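Local coordinates for protein putative oxidoreductase (Bacteroides fragilis NCTC 9343, PDB 3FHL) that probably acts as a nucleotide-dependent oxidoreductase of the Gfo/Idh/MocA family, though its substrate is not established, at residues N275-L287 against I296-G308. Numbering follows the deposited sequence.
Sequences NWGEESEQEWGLL and ICRKYPGIAGNYG
L287 and R298 form a hydrogen-bonded pair in the antiparallel beta hairpin of strands 286-291 and 294-299, at one edge of the mixed sheet of the C-terminal alpha/beta domain. Their backbones bond both ways, L287 N to R298 O at 2.9 Å and R298 N to L287 O. Y300 N adds a bond to G285 O that runs nearly in line with the carbonyl. Beyond the sheet the two chains stay together as loops. There G305 N bonds to G277 O at 2.8 Å, from above the carbonyl plane. G277 is the third residue of the type II turn N275-E278, where its positive phi (79°) suits glycine. Three separate waters bridge W276 O to G305 O, E279 OE1 to I303 O, and G285 N to Y300 O.

Apolar contacts flank the strands and continue into the loops. L287 CD2 meets I296 CD1 and, at 3.8 Å, Y300 CD1. The Y300 hydroxyl is hydrogen-bonded to D136 of helix 129-139. L286 CD1 touches C297 SG. The W284 ring is sandwiched: P301 CA sits 3.5 Å from the centroid of its six-membered ring, a CH-pi contact, while S280 O and E281 CA lie over the opposite face.

K299 bends at chi2 (-47°) and chi4 (69°), bringing its amine back to the backbone of residues 281-284. NZ bonds to W284 O at 2.9 Å and, on an in-plane lone pair, to E281 O at 2.9 Å.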
loop_
_atom_site.group_PDB
_atom_site.type_symbol
_atom_site.label_atom_id
_atom_site.label_comp_id
_atom_site.label_asym_id
_atom_site.label_seq_id
_atom_site.Cartn_x
_atom_site.Cartn_y
_atom_site.Cartn_z
ATOM N N ASN C 275 17.399 29.215 6.107
ATOM C CA ASN C 275 16.152 28.480 5.841
ATOM C C ASN C 275 16.313 27.273 4.899
ATOM O O ASN C 275 15.319 26.739 4.407
ATOM C CB ASN C 275 15.041 29.435 5.345
ATOM C CG ASN C 275 15.235 29.868 3.897
ATOM O OD1 ASN C 275 16.149 29.406 3.218
ATOM N ND2 ASN C 275 14.362 30.755 3.416
ATOM N N TRP C 276 17.556 26.860 4.632
ATOM C CA TRP C 276 17.807 25.764 3.698
ATOM C C TRP C 276 17.160 24.443 4.149
ATOM O O TRP C 276 17.294 24.054 5.303
ATOM C CB TRP C 276 19.299 25.535 3.498
ATOM C CG TRP C 276 19.544 24.481 2.490
ATOM C CD1 TRP C 276 19.859 23.175 2.727
ATOM C CD2 TRP C 276 19.445 24.624 1.061
ATOM N NE1 TRP C 276 19.972 22.497 1.527
ATOM C CE2 TRP C 276 19.724 23.365 0.496
ATOM C CE3 TRP C 276 19.137 25.696 0.213
ATOM C CZ2 TRP C 276 19.723 23.146 -0.887
ATOM C CZ3 TRP C 276 19.141 25.482 -1.158
ATOM C CH2 TRP C 276 19.441 24.220 -1.694
ATOM N N GLY C 277 16.462 23.787 3.224
ATOM C CA GLY C 277 15.802 22.500 3.492
ATOM C C GLY C 277 14.478 22.600 4.234
ATOM O O GLY C 277 13.817 21.581 4.485
ATOM N N GLU C 278 14.080 23.822 4.593
ATOM C CA GLU C 278 12.832 24.017 5.329
ATOM C C GLU C 278 11.611 23.736 4.456
ATOM O O GLU C 278 11.637 23.941 3.227
ATOM C CB GLU C 278 12.741 25.423 5.943
ATOM C CG GLU C 278 13.645 25.642 7.159
ATOM C CD GLU C 278 13.416 26.986 7.861
ATOM O OE1 GLU C 278 12.659 27.838 7.337
ATOM O OE2 GLU C 278 14.008 27.185 8.941
ATOM N N GLU C 279 10.550 23.263 5.111
ATOM C CA GLU C 279 9.262 23.034 4.469
ATOM C C GLU C 279 8.218 23.962 5.053
ATOM O O GLU C 279 8.326 24.390 6.205
ATOM C CB GLU C 279 8.800 21.588 4.683
ATOM C CG GLU C 279 9.703 20.538 4.076
ATOM C CD GLU C 279 9.210 19.127 4.330
ATOM O OE1 GLU C 279 9.049 18.738 5.517
ATOM O OE2 GLU C 279 9.011 18.406 3.335
ATOM N N SER C 280 7.195 24.254 4.254
ATOM C CA SER C 280 6.063 25.054 4.704
ATOM C C SER C 280 5.119 24.214 5.556
ATOM O O SER C 280 5.236 22.982 5.600
ATOM C CB SER C 280 5.304 25.610 3.502
ATOM O OG SER C 280 4.735 24.561 2.736
ATOM N N GLU C 281 4.179 24.882 6.221
ATOM C CA GLU C 281 3.161 24.208 7.038
ATOM C C GLU C 281 2.318 23.207 6.224
ATOM O O GLU C 281 1.953 22.135 6.721
ATOM C CB GLU C 281 2.288 25.243 7.771
ATOM C CG GLU C 281 0.843 24.801 8.074
ATOM C CD GLU C 281 0.352 25.192 9.464
ATOM O OE1 GLU C 281 1.107 25.846 10.218
ATOM O OE2 GLU C 281 -0.799 24.832 9.800
ATOM N N GLN C 282 2.056 23.568 4.969
ATOM C CA GLN C 282 1.328 22.749 4.006
ATOM C C GLN C 282 2.093 21.463 3.652
ATOM O O GLN C 282 1.486 20.403 3.483
ATOM C CB GLN C 282 1.078 23.590 2.751
ATOM C CG GLN C 282 0.181 22.980 1.689
ATOM C CD GLN C 282 -0.166 23.979 0.583
ATOM O OE1 GLN C 282 0.098 23.735 -0.598
ATOM N NE2 GLN C 282 -0.750 25.115 0.968
ATOM N N GLU C 283 3.419 21.566 3.563
ATOM C CA GLU C 283 4.275 20.436 3.226
ATOM C C GLU C 283 4.527 19.534 4.425
ATOM O O GLU C 283 4.753 18.339 4.253
ATOM C CB GLU C 283 5.600 20.912 2.622
ATOM C CG GLU C 283 5.434 21.468 1.214
ATOM C CD GLU C 283 6.542 22.417 0.776
ATOM O OE1 GLU C 283 6.576 22.749 -0.434
ATOM O OE2 GLU C 283 7.369 22.835 1.615
ATOM N N TRP C 284 4.463 20.086 5.635
ATOM C CA TRP C 284 4.667 19.282 6.849
ATOM C C TRP C 284 3.670 18.137 6.939
ATOM O O TRP C 284 2.564 18.227 6.414
ATOM C CB TRP C 284 4.536 20.124 8.121
ATOM C CG TRP C 284 5.631 21.140 8.360
ATOM C CD1 TRP C 284 6.890 21.150 7.827
ATOM C CD2 TRP C 284 5.551 22.282 9.225
ATOM N NE1 TRP C 284 7.593 22.243 8.293
ATOM C CE2 TRP C 284 6.797 22.949 9.155
ATOM C CE3 TRP C 284 4.547 22.802 10.060
ATOM C CZ2 TRP C 284 7.067 24.115 9.889
ATOM C CZ3 TRP C 284 4.810 23.971 10.781
ATOM C CH2 TRP C 284 6.064 24.611 10.687
ATOM N N GLY C 285 4.062 17.075 7.625
ATOM C CA GLY C 285 3.188 15.932 7.837
ATOM C C GLY C 285 2.191 16.188 8.932
ATOM O O GLY C 285 2.386 17.074 9.758
ATOM N N LEU C 286 1.110 15.414 8.922
ATOM C CA LEU C 286 0.088 15.481 9.947
ATOM C C LEU C 286 0.396 14.511 11.087
ATOM O O LEU C 286 0.544 13.299 10.879
ATOM C CB LEU C 286 -1.285 15.138 9.343
ATOM C CG LEU C 286 -2.485 15.246 10.290
ATOM C CD1 LEU C 286 -2.734 16.713 10.660
ATOM C CD2 LEU C 286 -3.725 14.654 9.647
ATOM N N LEU C 287 0.442 15.036 12.299
ATOM C CA LEU C 287 0.621 14.185 13.469
ATOM C C LEU C 287 -0.702 14.074 14.213
ATOM O O LEU C 287 -1.284 15.083 14.614
ATOM C CB LEU C 287 1.720 14.743 14.373
ATOM C CG LEU C 287 1.928 14.111 15.748
ATOM C CD1 LEU C 287 2.580 12.730 15.618
ATOM C CD2 LEU C 287 2.755 15.044 16.630
ATOM N N ILE C 296 -4.328 15.146 19.982
ATOM C CA ILE C 296 -3.944 16.282 19.144
ATOM C C ILE C 296 -3.891 15.854 17.686
ATOM O O ILE C 296 -3.613 14.692 17.384
ATOM C CB ILE C 296 -2.581 16.934 19.584
ATOM C CG1 ILE C 296 -1.382 16.015 19.311
ATOM C CG2 ILE C 296 -2.614 17.364 21.057
ATOM C CD1 ILE C 296 -0.576 16.391 18.064
ATOM N N CYS C 297 -4.152 16.794 16.788
ATOM C CA CYS C 297 -4.146 16.523 15.363
ATOM C C CYS C 297 -3.723 17.800 14.660
ATOM O O CYS C 297 -4.527 18.713 14.482
ATOM C CB CYS C 297 -5.534 16.064 14.894
ATOM S SG CYS C 297 -5.550 15.337 13.248
ATOM N N ARG C 298 -2.464 17.858 14.262
ATOM C CA ARG C 298 -1.930 19.053 13.670
ATOM C C ARG C 298 -0.706 18.815 12.847
ATOM O O ARG C 298 -0.108 17.800 12.956
ATOM C CB ARG C 298 -1.635 20.079 14.731
ATOM C CG ARG C 298 -0.475 19.755 15.555
ATOM C CD ARG C 298 -0.568 20.347 16.936
ATOM N NE ARG C 298 0.674 20.058 17.620
ATOM C CZ ARG C 298 0.810 19.814 18.907
ATOM N NH1 ARG C 298 1.991 19.534 19.358
ATOM N NH2 ARG C 298 -0.206 19.852 19.729
ATOM N N LYS C 299 -0.361 19.769 12.007
ATOM C CA LYS C 299 0.876 19.707 11.247
ATOM C C LYS C 299 2.081 19.712 12.187
ATOM O O LYS C 299 2.102 20.429 13.194
ATOM C CB LYS C 299 0.950 20.841 10.219
ATOM C CG LYS C 299 -0.016 20.671 9.058
ATOM C CD LYS C 299 0.042 19.240 8.486
ATOM C CE LYS C 299 -0.589 19.152 7.132
ATOM N NZ LYS C 299 0.232 19.865 6.109
ATOM N N TYR C 300 3.064 18.872 11.877
ATOM C CA TYR C 300 4.224 18.704 12.746
ATOM C C TYR C 300 5.404 19.489 12.175
ATOM O O TYR C 300 5.874 19.159 11.085
ATOM C CB TYR C 300 4.582 17.218 12.879
ATOM C CG TYR C 300 5.737 16.972 13.821
ATOM C CD1 TYR C 300 5.587 17.139 15.184
ATOM C CD2 TYR C 300 6.989 16.603 13.337
ATOM C CE1 TYR C 300 6.648 16.929 16.052
ATOM C CE2 TYR C 300 8.058 16.388 14.193
ATOM C CZ TYR C 300 7.881 16.550 15.549
ATOM O OH TYR C 300 8.936 16.328 16.399
ATOM N N PRO C 301 5.870 20.540 12.899
ATOM C CA PRO C 301 7.021 21.320 12.435
ATOM C C PRO C 301 8.220 20.395 12.306
ATOM O O PRO C 301 8.665 19.810 13.295
ATOM C CB PRO C 301 7.236 22.352 13.554
ATOM C CG PRO C 301 5.908 22.439 14.260
ATOM C CD PRO C 301 5.340 21.050 14.178
ATOM N N GLY C 302 8.696 20.224 11.081
ATOM C CA GLY C 302 9.657 19.176 10.816
ATOM C C GLY C 302 11.102 19.595 10.967
ATOM O O GLY C 302 11.408 20.742 11.310
ATOM N N ILE C 303 11.982 18.629 10.727
ATOM C CA ILE C 303 13.411 18.853 10.601
ATOM C C ILE C 303 13.728 19.277 9.170
ATOM O O ILE C 303 13.243 18.659 8.228
ATOM C CB ILE C 303 14.179 17.556 10.938
ATOM C CG1 ILE C 303 13.792 17.044 12.337
ATOM C CG2 ILE C 303 15.685 17.755 10.837
ATOM C CD1 ILE C 303 14.076 18.000 13.460
ATOM N N ALA C 304 14.536 20.327 9.009
ATOM C CA ALA C 304 14.961 20.790 7.678
ATOM C C ALA C 304 15.760 19.719 6.938
ATOM O O ALA C 304 16.536 18.979 7.538
ATOM C CB ALA C 304 15.790 22.059 7.798
ATOM N N GLY C 305 15.570 19.651 5.628
ATOM C CA GLY C 305 16.391 18.777 4.797
ATOM C C GLY C 305 17.833 19.244 4.833
ATOM O O GLY C 305 18.091 20.446 4.887
ATOM N N ASN C 306 18.776 18.304 4.791
ATOM C CA ASN C 306 20.173 18.649 5.071
ATOM C C ASN C 306 21.169 17.799 4.296
ATOM O O ASN C 306 21.906 17.031 4.893
ATOM C CB ASN C 306 20.419 18.548 6.594
ATOM C CG ASN C 306 21.778 19.081 7.022
ATOM O OD1 ASN C 306 22.397 19.891 6.325
ATOM N ND2 ASN C 306 22.260 18.602 8.173
ATOM N N TYR C 307 21.201 17.926 2.970
ATOM C CA TYR C 307 22.174 17.172 2.160
ATOM C C TYR C 307 23.649 17.498 2.499
ATOM O O TYR C 307 24.562 16.697 2.223
ATOM C CB TYR C 307 21.932 17.382 0.654
ATOM C CG TYR C 307 20.693 16.695 0.067
ATOM C CD1 TYR C 307 20.207 17.059 -1.194
ATOM C CD2 TYR C 307 20.007 15.694 0.769
ATOM C CE1 TYR C 307 19.066 16.428 -1.750
ATOM C CE2 TYR C 307 18.881 15.064 0.223
ATOM C CZ TYR C 307 18.411 15.443 -1.031
ATOM O OH TYR C 307 17.292 14.818 -1.562
ATOM N N GLY C 308 23.879 18.675 3.080
ATOM C CA GLY C 308 25.206 19.032 3.596
ATOM C C GLY C 308 25.663 18.128 4.723
ATOM O O GLY C 308 26.865 17.996 4.966
HETATM O O HOH W 1 19.525 22.346 6.267
HETATM O O HOH W 2 10.727 19.651 7.659
HETATM O O HOH W 3 6.472 17.227 9.267
#